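Local coordinates for protein decaprenyl diphosphate synthase (Rhodobacter capsulatus, PDB 3MZV) that probably extends farnesyl diphosphate with isopentenyl diphosphate units, with magnesium as cofactor, to make a long all-trans polyprenyl diphosphate for quinone side chains, at residues T45-E50 with N109-N114; A283-T286 with T290-A293; K307-L312 with Q319-L324. All coordinates share one frame; numbering follows the deposited sequence.

Contact 1: residues T45-E50 with N109-N114; sequences TAHLIE and NLLWDN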
ATOM      1  N   THR B  45      -6.090  -6.346  11.833  1.00 63.30           N
ATOM      2  CA  THR B  45      -4.759  -6.980  11.766  1.00 62.40           C
ATOM      3  C   THR B  45      -4.675  -8.234  12.643  1.00 63.28           C
ATOM      4  O   THR B  45      -4.157  -9.274  12.199  1.00 61.22           O
ATOM      5  CB  THR B  45      -3.619  -6.016  12.203  1.00 61.57           C
ATOM      6  OG1 THR B  45      -3.809  -4.719  11.611  1.00 61.17           O
ATOM      7  CG2 THR B  45      -2.260  -6.601  11.790  1.00 59.58           C
ATOM      8  N   ALA B  46      -5.158  -8.105  13.887  1.00 64.88           N
ATOM      9  CA  ALA B  46      -5.298  -9.234  14.789  1.00 66.94           C
ATOM     10  C   ALA B  46      -5.932 -10.384  14.036  1.00 68.55           C
ATOM     11  O   ALA B  46      -5.380 -11.475  13.983  1.00 68.24           O
ATOM     12  CB  ALA B  46      -6.178  -8.860  16.018  1.00 68.13           C
ATOM     13  N   HIS B  47      -7.075 -10.097  13.416  1.00 71.46           N
ATOM     14  CA  HIS B  47      -7.929 -11.107  12.774  1.00 73.70           C
ATOM     15  C   HIS B  47      -7.243 -11.872  11.629  1.00 73.98           C
ATOM     16  O   HIS B  47      -7.618 -13.006  11.335  1.00 74.45           O
ATOM     17  CB  HIS B  47      -9.254 -10.451  12.302  1.00 74.91           C
ATOM     18  CG  HIS B  47     -10.179 -11.381  11.578  1.00 76.70           C
ATOM     19  ND1 HIS B  47     -11.138 -12.136  12.225  1.00 79.62           N
ATOM     20  CD2 HIS B  47     -10.290 -11.682  10.259  1.00 77.57           C
ATOM     21  CE1 HIS B  47     -11.794 -12.866  11.338  1.00 80.02           C
ATOM     22  NE2 HIS B  47     -11.300 -12.610  10.138  1.00 78.97           N
ATOM     23  N   LEU B  48      -6.238 -11.275  10.984  1.00 74.27           N
ATOM     24  CA  LEU B  48      -5.500 -11.989   9.933  1.00 74.48           C
ATOM     25  C   LEU B  48      -4.340 -12.829  10.490  1.00 74.81           C
ATOM     26  O   LEU B  48      -4.061 -13.917   9.989  1.00 74.05           O
ATOM     27  CB  LEU B  48      -4.988 -11.021   8.856  1.00 73.55           C
ATOM     28  CG  LEU B  48      -4.454 -11.682   7.571  1.00 73.88           C
ATOM     29  CD1 LEU B  48      -5.406 -12.748   6.993  1.00 74.01           C
ATOM     30  CD2 LEU B  48      -4.125 -10.614   6.500  1.00 74.20           C
ATOM     31  N   ILE B  49      -3.674 -12.316  11.523  1.00 76.01           N
ATOM     32  CA  ILE B  49      -2.467 -12.953  12.054  1.00 76.86           C
ATOM     33  C   ILE B  49      -2.822 -14.116  12.991  1.00 78.60           C
ATOM     34  O   ILE B  49      -2.212 -15.187  12.918  1.00 78.54           O
ATOM     35  CB  ILE B  49      -1.530 -11.922  12.749  1.00 76.45           C
ATOM     36  CG1 ILE B  49      -0.852 -11.035  11.690  1.00 76.02           C
ATOM     37  CG2 ILE B  49      -0.476 -12.639  13.591  1.00 77.24           C
ATOM     38  CD1 ILE B  49      -0.370  -9.665  12.194  1.00 76.51           C
ATOM     39  N   GLU B  50      -3.827 -13.913  13.847  1.00 80.67           N
ATOM     40  CA  GLU B  50      -4.329 -14.982  14.729  1.00 82.15           C
ATOM     41  C   GLU B  50      -5.129 -16.067  13.969  1.00 82.98           C
ATOM     42  O   GLU B  50      -5.675 -16.981  14.596  1.00 83.97           O
ATOM     43  CB  GLU B  50      -5.170 -14.395  15.882  1.00 83.32           C
ATOM     44  CG  GLU B  50      -4.367 -13.969  17.121  1.00 83.90           C
ATOM     45  CD  GLU B  50      -3.687 -12.606  16.970  1.00 84.59           C
ATOM     46  OE1 GLU B  50      -3.188 -12.286  15.867  1.00 84.50           O
ATOM     47  OE2 GLU B  50      -3.639 -11.851  17.966  1.00 85.07           O
ATOM     48  N   ASN B 109     -12.388  -8.226   4.432  1.00 68.22           N
ATOM     49  CA  ASN B 109     -13.296  -7.451   3.544  1.00 69.50           C
ATOM     50  C   ASN B 109     -14.766  -7.875   3.611  1.00 70.66           C
ATOM     51  O   ASN B 109     -15.650  -7.028   3.474  1.00 71.48           O
ATOM     52  CB  ASN B 109     -12.818  -7.440   2.076  1.00 68.56           C
ATOM     53  CG  ASN B 109     -12.454  -8.809   1.568  1.00 68.47           C
ATOM     54  OD1 ASN B 109     -11.415  -9.361   1.947  1.00 66.58           O
ATOM     55  ND2 ASN B 109     -13.298  -9.372   0.688  1.00 67.96           N
ATOM     56  N   LEU B 110     -15.004  -9.173   3.814  1.00 71.04           N
ATOM     57  CA  LEU B 110     -16.349  -9.712   4.087  1.00 72.71           C
ATOM     58  C   LEU B 110     -16.852  -9.252   5.464  1.00 73.95           C
ATOM     59  O   LEU B 110     -17.903  -8.599   5.589  1.00 75.64           O
ATOM     60  CB  LEU B 110     -16.326 -11.242   4.010  1.00 72.51           C
ATOM     61  N   LEU B 111     -16.070  -9.565   6.495  1.00 73.33           N
ATOM     62  CA  LEU B 111     -16.401  -9.201   7.879  1.00 73.94           C
ATOM     63  C   LEU B 111     -16.633  -7.686   8.049  1.00 74.11           C
ATOM     64  O   LEU B 111     -17.522  -7.261   8.805  1.00 75.20           O
ATOM     65  CB  LEU B 111     -15.285  -9.692   8.817  1.00 73.19           C
ATOM     66  CG  LEU B 111     -15.605 -10.612  10.000  1.00 74.29           C
ATOM     67  CD1 LEU B 111     -16.701 -11.637   9.700  1.00 75.67           C
ATOM     68  CD2 LEU B 111     -14.326 -11.330  10.388  1.00 72.55           C
ATOM     69  N   TRP B 112     -15.835  -6.871   7.349  1.00 72.60           N
ATOM     70  CA  TRP B 112     -15.973  -5.410   7.411  1.00 72.51           C
ATOM     71  C   TRP B 112     -16.414  -4.857   6.043  1.00 72.10           C
ATOM     72  O   TRP B 112     -17.604  -4.905   5.714  1.00 73.01           O
ATOM     73  CB  TRP B 112     -14.662  -4.764   7.889  1.00 71.76           C
ATOM     74  CG  TRP B 112     -14.345  -5.005   9.334  1.00 72.50           C
ATOM     75  CD1 TRP B 112     -14.794  -4.286  10.398  1.00 74.34           C
ATOM     76  CD2 TRP B 112     -13.504  -6.033   9.869  1.00 72.80           C
ATOM     77  NE1 TRP B 112     -14.284  -4.794  11.567  1.00 74.28           N
ATOM     78  CE2 TRP B 112     -13.494  -5.875  11.273  1.00 73.70           C
ATOM     79  CE3 TRP B 112     -12.764  -7.076   9.301  1.00 72.54           C
ATOM     80  CZ2 TRP B 112     -12.766  -6.724  12.122  1.00 74.08           C
ATOM     81  CZ3 TRP B 112     -12.036  -7.924  10.141  1.00 72.80           C
ATOM     82  CH2 TRP B 112     -12.044  -7.737  11.539  1.00 73.31           C
ATOM     83  N   ASP B 113     -15.460  -4.326   5.268  1.00 69.63           N
ATOM     84  CA  ASP B 113     -15.677  -3.928   3.875  1.00 68.73           C
ATOM     85  C   ASP B 113     -14.332  -3.829   3.125  1.00 66.56           C
ATOM     86  O   ASP B 113     -13.242  -3.942   3.735  1.00 65.06           O
ATOM     87  CB  ASP B 113     -16.490  -2.619   3.776  1.00 70.15           C
ATOM     88  CG  ASP B 113     -15.928  -1.479   4.635  1.00 70.32           C
ATOM     89  OD1 ASP B 113     -14.705  -1.397   4.859  1.00 68.02           O
ATOM     90  OD2 ASP B 113     -16.729  -0.626   5.069  1.00 73.35           O
ATOM     91  N   ASN B 114     -14.411  -3.671   1.803  1.00 65.22           N
ATOM     92  CA  ASN B 114     -13.222  -3.595   0.953  1.00 62.78           C
ATOM     93  C   ASN B 114     -12.355  -2.436   1.352  1.00 61.42           C
ATOM     94  O   ASN B 114     -11.137  -2.571   1.438  1.00 58.65           O
ATOM     95  CB  ASN B 114     -13.602  -3.415  -0.515  1.00 63.03           C
ATOM     96  CG  ASN B 114     -13.950  -4.713  -1.198  1.00 62.91           C
ATOM     97  OD1 ASN B 114     -13.642  -5.800  -0.718  1.00 59.27           O
ATOM     98  ND2 ASN B 114     -14.575  -4.598  -2.358  1.00 65.82           N
TER
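His47 and Trp112 meet as a T-shaped (edge-to-face) aromatic pair on the surface of the mostly helical isoprenoid synthase fold. The contact joins helix 40-49 to the turn that follows the short helix 108-111. The edge of the tryptophan six-membered ring points at the face of the imidazole. The ring centroids are 5.6 Å apart, and the planes stand almost perpendicular, at 86°. The imidazole reaches this position with CG anti to the backbone N (chi1 178°). Trp112 is the first residue to leave the helical conformation, and its indole extends back toward helix 40-49, where Arg40 and Val44 also touch it. Leu111 reaches the imidazole with its CD2 branch. That approach is modelled too close for two carbons, so its exact distance is doubtful. The imidazole is also held from outside the two segments: its NE2 is hydrogen-bonded to the carbonyl O of Pro106, just ahead of helix 108-111. This bond probably restrains rotation of the imidazole about its CB-CG bond. At the rim of the indole, CH2 of Trp112 lies 4.0 Å from CB of His47, which sits in the indole plane.

Contact 2: residues A283-T286 with T290-A293; sequences ALMT and TLEA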
ATOM      1  N   ALA B 283      -7.999 -34.754 -16.276  1.00 36.76           N
ATOM      2  CA  ALA B 283      -7.782 -35.907 -17.137  1.00 36.16           C
ATOM      3  C   ALA B 283      -6.820 -35.559 -18.277  1.00 35.95           C
ATOM      4  O   ALA B 283      -5.937 -36.374 -18.606  1.00 34.89           O
ATOM      5  CB  ALA B 283      -9.082 -36.455 -17.681  1.00 37.12           C
ATOM      6  N   LEU B 284      -6.945 -34.359 -18.845  1.00 34.25           N
ATOM      7  CA  LEU B 284      -5.998 -33.945 -19.887  1.00 33.88           C
ATOM      8  C   LEU B 284      -4.585 -33.749 -19.333  1.00 33.60           C
ATOM      9  O   LEU B 284      -3.571 -34.102 -19.978  1.00 32.35           O
ATOM     10  CB  LEU B 284      -6.443 -32.660 -20.601  1.00 32.75           C
ATOM     11  CG  LEU B 284      -7.727 -32.800 -21.463  1.00 34.18           C
ATOM     12  CD1 LEU B 284      -8.023 -31.499 -22.187  1.00 35.83           C
ATOM     13  CD2 LEU B 284      -7.584 -34.030 -22.482  1.00 34.19           C
ATOM     14  N   MET B 285      -4.506 -33.147 -18.136  1.00 31.98           N
ATOM     15  CA  MET B 285      -3.249 -32.975 -17.481  1.00 31.22           C
ATOM     16  C   MET B 285      -2.538 -34.314 -17.281  1.00 32.85           C
ATOM     17  O   MET B 285      -1.345 -34.433 -17.613  1.00 32.70           O
ATOM     18  CB  MET B 285      -3.433 -32.222 -16.156  1.00 30.94           C
ATOM     19  CG  MET B 285      -3.933 -30.845 -16.307  1.00 31.69           C
ATOM     20  SD  MET B 285      -4.258 -30.018 -14.630  1.00 24.77           S
ATOM     21  CE  MET B 285      -4.514 -28.411 -15.328  1.00 34.86           C
ATOM     22  N   THR B 286      -3.273 -35.308 -16.789  1.00 33.88           N
ATOM     23  CA  THR B 286      -2.747 -36.624 -16.525  1.00 36.06           C
ATOM     24  C   THR B 286      -2.283 -37.318 -17.824  1.00 36.20           C
ATOM     25  O   THR B 286      -1.173 -37.823 -17.899  1.00 34.35           O
ATOM     26  CB  THR B 286      -3.777 -37.510 -15.781  1.00 37.94           C
ATOM     27  OG1 THR B 286      -4.005 -36.947 -14.485  1.00 40.68           O
ATOM     28  CG2 THR B 286      -3.233 -38.931 -15.587  1.00 37.75           C
ATOM     29  N   THR B 290       1.413 -33.568 -17.212  1.00 29.91           N
ATOM     30  CA  THR B 290       1.728 -32.216 -16.760  1.00 29.23           C
ATOM     31  C   THR B 290       1.700 -31.985 -15.233  1.00 28.75           C
ATOM     32  O   THR B 290       2.307 -31.037 -14.742  1.00 30.17           O
ATOM     33  CB  THR B 290       0.873 -31.141 -17.439  1.00 30.08           C
ATOM     34  OG1 THR B 290      -0.411 -31.066 -16.841  1.00 30.95           O
ATOM     35  CG2 THR B 290       0.740 -31.388 -18.925  1.00 27.52           C
ATOM     36  N   LEU B 291       1.003 -32.829 -14.513  1.00 29.06           N
ATOM     37  CA  LEU B 291       1.011 -32.761 -13.037  1.00 30.35           C
ATOM     38  C   LEU B 291       2.343 -33.324 -12.506  1.00 30.44           C
ATOM     39  O   LEU B 291       3.002 -32.709 -11.689  1.00 29.19           O
ATOM     40  CB  LEU B 291      -0.219 -33.462 -12.483  1.00 30.10           C
ATOM     41  CG  LEU B 291      -1.509 -32.669 -12.812  1.00 33.59           C
ATOM     42  CD1 LEU B 291      -2.725 -33.532 -12.475  1.00 35.87           C
ATOM     43  CD2 LEU B 291      -1.536 -31.338 -12.025  1.00 34.16           C
ATOM     44  N   GLU B 292       2.799 -34.456 -13.073  1.00 30.53           N
ATOM     45  CA  GLU B 292       4.129 -34.969 -12.747  1.00 30.93           C
ATOM     46  C   GLU B 292       5.193 -33.980 -13.176  1.00 30.65           C
ATOM     47  O   GLU B 292       6.147 -33.735 -12.464  1.00 30.12           O
ATOM     48  CB  GLU B 292       4.348 -36.344 -13.386  1.00 32.69           C
ATOM     49  CG  GLU B 292       5.736 -36.969 -13.090  1.00 34.95           C
ATOM     50  CD  GLU B 292       6.021 -37.162 -11.594  1.00 41.29           C
ATOM     51  OE1 GLU B 292       5.108 -37.201 -10.754  1.00 45.43           O
ATOM     52  OE2 GLU B 292       7.179 -37.287 -11.237  1.00 42.98           O
ATOM     53  N   ALA B 293       5.009 -33.355 -14.343  1.00 29.11           N
ATOM     54  CA  ALA B 293       5.972 -32.397 -14.819  1.00 29.07           C
ATOM     55  C   ALA B 293       6.057 -31.202 -13.863  1.00 28.68           C
ATOM     56  O   ALA B 293       7.134 -30.688 -13.597  1.00 28.50           O
ATOM     57  CB  ALA B 293       5.572 -31.906 -16.286  1.00 29.13           C
TER
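Met285 sets CG beside its backbone N (chi1 -64°) and then runs extended, which carries its sulfur past Leu291. Thr290 turns OG1 into the position between its backbone N and its carbonyl carbon (chi1 80°), where the oxygen faces the base of the methionine. OG1 of Thr290 lies 3.3 Å from CB of Met285, and the two side chains cross at about a right angle. Leu291 packs against the same methionine: its CG is 3.9 Å from Met285 CB. CD2 of Leu291 is 4.0 Å from Met285 SD. CD1 of Leu291 touches Met285 CB too, and lies 4.2 Å from OG1 of Thr286.

The segments lie near the end of helix 277-287 and at the start of helix 290-308, joined by a tight turn. A backbone hydrogen bond spans the turn. The N of Thr290 donates to the O of Met285 at 2.9 Å. Trp264 of helix 258-270 also touches Met285, and Tyr225 touches both Met285 and Leu291.

Both threonine hydroxyls have partners outside the two segments. Thr290 OG1 is hydrogen-bonded to the O of Pro248, and Thr286 OG1 to the O of Met282. The hydroxyl beside Met285 is thus satisfied by a neighbouring helix, while the methionine and leucine supply apolar packing around the turn.

Contact 3: residues K307-L312 with Q319-L324; sequences KALAKL and QMLDDL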
ATOM      1  N   LYS B 307      21.486 -26.109  -3.363  1.00 39.45           N
ATOM      2  CA  LYS B 307      22.834 -25.763  -3.919  1.00 41.00           C
ATOM      3  C   LYS B 307      23.320 -24.383  -3.506  1.00 40.29           C
ATOM      4  O   LYS B 307      24.499 -24.161  -3.281  1.00 39.25           O
ATOM      5  CB  LYS B 307      22.845 -25.795  -5.456  1.00 41.41           C
ATOM      6  CG  LYS B 307      23.408 -27.053  -6.127  1.00 45.82           C
ATOM      7  CD  LYS B 307      22.591 -28.252  -5.896  1.00 47.10           C
ATOM      8  CE  LYS B 307      23.164 -29.472  -6.694  1.00 47.20           C
ATOM      9  NZ  LYS B 307      22.445 -30.725  -6.377  1.00 46.16           N
ATOM     10  N   ALA B 308      22.406 -23.431  -3.448  1.00 39.66           N
ATOM     11  CA  ALA B 308      22.742 -22.091  -3.031  1.00 39.33           C
ATOM     12  C   ALA B 308      23.289 -22.068  -1.602  1.00 40.43           C
ATOM     13  O   ALA B 308      24.144 -21.255  -1.282  1.00 39.25           O
ATOM     14  CB  ALA B 308      21.490 -21.206  -3.106  1.00 39.31           C
ATOM     15  N   LEU B 309      22.796 -22.947  -0.728  1.00 42.35           N
ATOM     16  CA  LEU B 309      23.279 -22.967   0.664  1.00 44.54           C
ATOM     17  C   LEU B 309      24.756 -23.298   0.848  1.00 48.14           C
ATOM     18  O   LEU B 309      25.358 -22.975   1.892  1.00 47.36           O
ATOM     19  CB  LEU B 309      22.468 -23.958   1.487  1.00 45.16           C
ATOM     20  CG  LEU B 309      21.003 -23.613   1.718  1.00 44.33           C
ATOM     21  CD1 LEU B 309      20.276 -24.761   2.375  1.00 44.54           C
ATOM     22  CD2 LEU B 309      20.821 -22.352   2.574  1.00 42.08           C
ATOM     23  N   ALA B 310      25.328 -23.985  -0.148  1.00 50.73           N
ATOM     24  CA  ALA B 310      26.687 -24.488  -0.056  1.00 53.56           C
ATOM     25  C   ALA B 310      27.703 -23.374   0.204  1.00 55.83           C
ATOM     26  O   ALA B 310      28.767 -23.639   0.793  1.00 56.61           O
ATOM     27  CB  ALA B 310      27.045 -25.298  -1.330  1.00 54.34           C
ATOM     28  N   LYS B 311      27.390 -22.125  -0.178  1.00 55.80           N
ATOM     29  CA  LYS B 311      28.320 -21.007   0.074  1.00 57.28           C
ATOM     30  C   LYS B 311      28.205 -20.402   1.458  1.00 56.69           C
ATOM     31  O   LYS B 311      28.961 -19.498   1.800  1.00 58.18           O
ATOM     32  CB  LYS B 311      28.177 -19.895  -0.981  1.00 57.85           C
ATOM     33  CG  LYS B 311      28.597 -20.316  -2.427  1.00 60.87           C
ATOM     34  CD  LYS B 311      27.417 -20.919  -3.212  1.00 62.71           C
ATOM     35  CE  LYS B 311      27.644 -20.802  -4.723  1.00 65.01           C
ATOM     36  NZ  LYS B 311      26.464 -21.186  -5.564  1.00 64.77           N
ATOM     37  N   LEU B 312      27.296 -20.909   2.277  1.00 55.42           N
ATOM     38  CA  LEU B 312      27.069 -20.340   3.593  1.00 53.91           C
ATOM     39  C   LEU B 312      27.818 -21.159   4.669  1.00 55.03           C
ATOM     40  O   LEU B 312      28.193 -22.301   4.417  1.00 54.29           O
ATOM     41  CB  LEU B 312      25.569 -20.256   3.828  1.00 52.48           C
ATOM     42  CG  LEU B 312      24.884 -19.413   2.727  1.00 50.40           C
ATOM     43  CD1 LEU B 312      23.398 -19.514   2.809  1.00 50.72           C
ATOM     44  CD2 LEU B 312      25.324 -17.957   2.786  1.00 51.81           C
ATOM     45  N   GLN B 319      21.781 -26.209   8.102  1.00 41.50           N
ATOM     46  CA  GLN B 319      21.156 -27.517   7.963  0.50 42.27           C
ATOM     47  C   GLN B 319      19.633 -27.407   8.110  1.00 42.15           C
ATOM     48  O   GLN B 319      18.912 -28.050   7.388  1.00 42.23           O
ATOM     49  CB  GLN B 319      21.759 -28.534   8.937  0.50 43.70           C
ATOM     50  CG  GLN B 319      21.434 -29.985   8.608  0.50 45.02           C
ATOM     51  CD  GLN B 319      20.159 -30.463   9.293  0.50 45.25           C
ATOM     52  OE1 GLN B 319      19.775 -29.930  10.334  0.50 49.65           O
ATOM     53  NE2 GLN B 319      19.504 -31.471   8.716  0.50 50.31           N
ATOM     54  N   MET B 320      19.144 -26.561   9.009  1.00 41.51           N
ATOM     55  CA  MET B 320      17.714 -26.416   9.166  1.00 41.02           C
ATOM     56  C   MET B 320      17.064 -25.812   7.894  1.00 40.28           C
ATOM     57  O   MET B 320      15.959 -26.206   7.528  1.00 39.76           O
ATOM     58  CB  MET B 320      17.365 -25.592  10.419  1.00 40.84           C
ATOM     59  CG  MET B 320      17.454 -26.380  11.749  1.00 42.29           C
ATOM     60  SD  MET B 320      17.092 -25.366  13.252  1.00 36.37           S
ATOM     61  CE  MET B 320      18.794 -25.050  13.709  1.00 45.09           C
ATOM     62  N   LEU B 321      17.751 -24.891   7.218  1.00 38.56           N
ATOM     63  CA  LEU B 321      17.266 -24.344   5.955  1.00 38.49           C
ATOM     64  C   LEU B 321      17.283 -25.378   4.847  1.00 38.89           C
ATOM     65  O   LEU B 321      16.427 -25.352   3.967  1.00 39.63           O
ATOM     66  CB  LEU B 321      18.078 -23.101   5.521  1.00 36.80           C
ATOM     67  CG  LEU B 321      17.871 -21.856   6.396  1.00 38.01           C
ATOM     68  CD1 LEU B 321      18.804 -20.716   5.907  1.00 36.92           C
ATOM     69  CD2 LEU B 321      16.430 -21.385   6.433  1.00 37.13           C
ATOM     70  N   ASP B 322      18.266 -26.256   4.890  1.00 39.90           N
ATOM     71  CA  ASP B 322      18.321 -27.408   3.998  1.00 41.05           C
ATOM     72  C   ASP B 322      17.070 -28.297   4.211  1.00 41.22           C
ATOM     73  O   ASP B 322      16.345 -28.626   3.224  1.00 40.29           O
ATOM     74  CB  ASP B 322      19.627 -28.174   4.221  1.00 42.15           C
ATOM     75  CG  ASP B 322      19.999 -29.104   3.066  1.00 47.63           C
ATOM     76  OD1 ASP B 322      19.285 -30.089   2.849  1.00 49.06           O
ATOM     77  OD2 ASP B 322      21.044 -28.885   2.414  1.00 54.79           O
ATOM     78  N   ASP B 323      16.779 -28.642   5.465  1.00 40.76           N
ATOM     79  CA  ASP B 323      15.593 -29.455   5.760  1.00 42.13           C
ATOM     80  C   ASP B 323      14.332 -28.683   5.365  1.00 40.72           C
ATOM     81  O   ASP B 323      13.331 -29.266   4.954  1.00 41.50           O
ATOM     82  CB  ASP B 323      15.469 -29.810   7.245  1.00 42.89           C
ATOM     83  CG  ASP B 323      16.508 -30.791   7.726  1.00 45.91           C
ATOM     84  OD1 ASP B 323      17.049 -31.563   6.934  1.00 47.88           O
ATOM     85  OD2 ASP B 323      16.769 -30.796   8.947  1.00 49.59           O
ATOM     86  N   LEU B 324      14.354 -27.371   5.509  1.00 41.45           N
ATOM     87  CA  LEU B 324      13.165 -26.604   5.166  1.00 41.02           C
ATOM     88  C   LEU B 324      12.852 -26.733   3.649  1.00 40.37           C
ATOM     89  O   LEU B 324      11.677 -26.739   3.250  1.00 40.76           O
ATOM     90  CB  LEU B 324      13.312 -25.166   5.575  1.00 40.62           C
ATOM     91  CG  LEU B 324      12.127 -24.234   5.352  1.00 40.72           C
ATOM     92  CD1 LEU B 324      10.892 -24.633   6.183  1.00 41.71           C
ATOM     93  CD2 LEU B 324      12.583 -22.787   5.653  1.00 39.31           C
TER
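Leu309 meets Leu321 and Asp322 through van der Waals contacts made by its two methyl branches. Leu309 CD2 reaches the side chain of Leu321 and lies 4.1 Å from its CB. The two leucine side chains cross at about a right angle. Leu309 CD1 packs on the backbone of the facing helix, 3.5 Å from Asp322 N and 3.9 Å from Leu321 C, and also approaches Leu321 CB. The CB of Asp322 is 3.9 Å from Leu309 CD1. Leu309 gets there with CG beside its backbone N and anti to its carbonyl carbon (chi1 -67°).

The two segments form the closed end of an antiparallel helical hairpin. The chain leaves helix 290-308, makes a short loop and returns as helix 316-328. Tyr208 of helix 199-224 touches Leu309, and Leu60 and Leu67 of helix 56-67 touch Leu321.

The polar interactions lie around this apolar contact. Asp322 sets CG anti to its backbone N, and its OD1 forms a salt bridge with NH2 of Arg306, in the preceding helix of the hairpin. The O of Leu321 accepts a hydrogen bond from OH of Tyr208. Leu312 N is bonded to Leu309 O at 2.9 Å.

Overall arrangement
The contacts follow one another along the chain, and none touches another. Contacts 2 and 3 share helix 290-308: contact 2 is at its start and contact 3 at its end. Their centres are 30 Å apart, and their nearest atoms about 17 Å. Contact 1 lies 36 Å, centre to centre, from each of the others. It and contact 3 are on opposite sides of the chain's centre. Two aspartate-rich DDxxD motifs line the active site in this family, where they bind magnesium in relatives. Asp94, touched by Asn109 of contact 1, belongs to the first. Tyr225, beside contact 2, directly follows the second. Contact 3 packs on Tyr208 of helix 199-224, which carries the second motif.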